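Local atomic coordinates of protein ppBat (Bacteroides thetaiotaomicron VPI-5482, PDB entry 3CNE), a protein that binds flavins such as lumichrome, riboflavin, FMN and FAD, may serve as a flavin store, and appears to lack protease and chaperone activity. Residues A[70-75]-A[114-119]. Numbering follows the deposited sequence.
Sequences LVFSCG and AMMFDF. With ZN (zinc ion), chain E.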
# COMPACT_ATOMS: atom_id res chain seq x y z
N LEU A 70 0.43 -6.11 18.10
CA LEU A 70 -0.75 -6.05 17.26
C LEU A 70 -0.66 -4.78 16.42
O LEU A 70 -0.37 -3.70 16.95
CB LEU A 70 -2.00 -6.04 18.11
CG LEU A 70 -3.40 -6.11 17.46
CD1 LEU A 70 -4.41 -6.63 18.47
CD2 LEU A 70 -3.84 -4.71 17.03
N VAL A 71 -0.90 -4.93 15.11
CA VAL A 71 -1.13 -3.78 14.22
C VAL A 71 -2.61 -3.73 13.85
O VAL A 71 -3.19 -4.73 13.43
CB VAL A 71 -0.29 -3.86 12.91
CG1 VAL A 71 -0.72 -2.82 11.94
CG2 VAL A 71 1.22 -3.67 13.22
N PHE A 72 -3.24 -2.57 14.04
CA PHE A 72 -4.60 -2.39 13.55
C PHE A 72 -4.54 -1.54 12.29
O PHE A 72 -4.23 -0.34 12.34
CB PHE A 72 -5.54 -1.72 14.56
CG PHE A 72 -6.95 -1.59 14.03
CD1 PHE A 72 -7.82 -2.68 14.09
CD2 PHE A 72 -7.38 -0.42 13.41
CE1 PHE A 72 -9.15 -2.60 13.54
CE2 PHE A 72 -8.68 -0.32 12.90
CZ PHE A 72 -9.56 -1.42 12.96
N SER A 73 -4.84 -2.17 11.17
CA SER A 73 -4.73 -1.51 9.88
C SER A 73 -6.14 -1.09 9.43
O SER A 73 -6.99 -1.91 9.09
CB SER A 73 -4.05 -2.43 8.87
OG SER A 73 -3.42 -1.69 7.83
N CYS A 74 -6.37 0.22 9.47
CA CYS A 74 -7.68 0.77 9.36
C CYS A 74 -8.17 0.79 7.88
O CYS A 74 -7.40 0.60 6.95
CB CYS A 74 -7.62 2.18 9.93
SG CYS A 74 -9.20 2.93 10.34
N GLY A 75 -9.44 1.06 7.70
CA GLY A 75 -10.05 1.10 6.38
C GLY A 75 -11.47 1.60 6.50
O GLY A 75 -11.92 1.96 7.59
N ALA A 114 -6.65 4.13 16.97
CA ALA A 114 -6.61 4.55 18.38
C ALA A 114 -8.02 4.49 18.99
O ALA A 114 -8.17 4.25 20.20
CB ALA A 114 -6.05 5.95 18.50
N MSE A 115 -9.03 4.72 18.15
CA MSE A 115 -10.42 4.68 18.63
C MSE A 115 -10.84 3.24 18.92
O MSE A 115 -11.47 2.97 19.93
CB MSE A 115 -11.35 5.33 17.63
CG MSE A 115 -12.79 5.45 18.12
SE MSE A 115 -13.97 5.94 16.64
CE MSE A 115 -13.93 4.33 15.50
N MSE A 116 -10.46 2.33 18.02
CA MSE A 116 -10.71 0.90 18.25
C MSE A 116 -10.07 0.46 19.58
O MSE A 116 -10.67 -0.27 20.36
CB MSE A 116 -10.21 0.07 17.07
CG MSE A 116 -10.93 0.41 15.75
SE MSE A 116 -12.83 -0.13 15.85
CE MSE A 116 -12.56 -2.00 15.70
N PHE A 117 -8.84 0.91 19.80
CA PHE A 117 -8.15 0.66 21.06
C PHE A 117 -8.93 1.27 22.23
O PHE A 117 -9.18 0.57 23.22
CB PHE A 117 -6.70 1.22 21.02
CG PHE A 117 -5.78 0.54 20.02
CD1 PHE A 117 -6.07 -0.73 19.51
CD2 PHE A 117 -4.60 1.17 19.61
CE1 PHE A 117 -5.18 -1.36 18.59
CE2 PHE A 117 -3.71 0.55 18.70
CZ PHE A 117 -4.02 -0.72 18.19
N ASP A 118 -9.34 2.53 22.10
CA ASP A 118 -10.04 3.25 23.16
C ASP A 118 -11.29 2.51 23.61
O ASP A 118 -11.55 2.41 24.82
CB ASP A 118 -10.41 4.68 22.74
CG ASP A 118 -11.28 5.42 23.80
OD1 ASP A 118 -12.02 4.77 24.56
OD2 ASP A 118 -11.28 6.66 23.88
N PHE A 119 -12.06 2.00 22.65
CA PHE A 119 -13.31 1.29 22.92
C PHE A 119 -13.13 0.19 23.94
O PHE A 119 -14.05 -0.13 24.70
CB PHE A 119 -13.89 0.68 21.62
CG PHE A 119 -14.50 1.68 20.67
CD1 PHE A 119 -14.75 2.98 21.05
CD2 PHE A 119 -14.89 1.28 19.39
CE1 PHE A 119 -15.34 3.89 20.18
CE2 PHE A 119 -15.47 2.16 18.51
CZ PHE A 119 -15.71 3.47 18.89
ZN ZN E . -9.59 4.82 9.10
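F72 reaches from strand 70-73 to M116 and F117, successive residues of segment 114-119, part of helix 113-119. Its CB meets the far end of the F117 ring, 4.1 Å from F117 CZ. With CG anti to the backbone N (chi1 -178°), the F72 ring is carried out toward the helix, where the CE2-CZ side of its face lies under selenomethionine M116: F72 CZ is 3.6 Å from M116 CG. That methylene sits over one face of the ring, M116 CG lying 4.0 Å from the F72 centroid, a CH-pi contact. The M116 chain then bends at chi2 and chi3, which brings its methyl CE back to 4.1 Å from F72 CE1; SE lies obliquely to the ring, 5.3 Å from the centroid, a Met-aromatic contact. At the same CE1-CZ end of the F117 ring that F72 CB meets, L70 CD2 touches the edge, 3.9 Å from F117 CE1, as the two side chains pass in opposite directions. Cutting F72 back to an alanine would probably strip M116 CG and CE of the ring they lie against and open a gap between strand and helix. Just beyond the strand, C74 SG binds the structural zinc at 2.3 Å, a site shared with C111. This buried apolar seam joins a central strand of the DJ-1/PfpI sheet, flanked by strands 4-9 and 106-110, to helix 113-119, while L93 and M94 of helix 88-102 pack against M116, and L93 also touches F72.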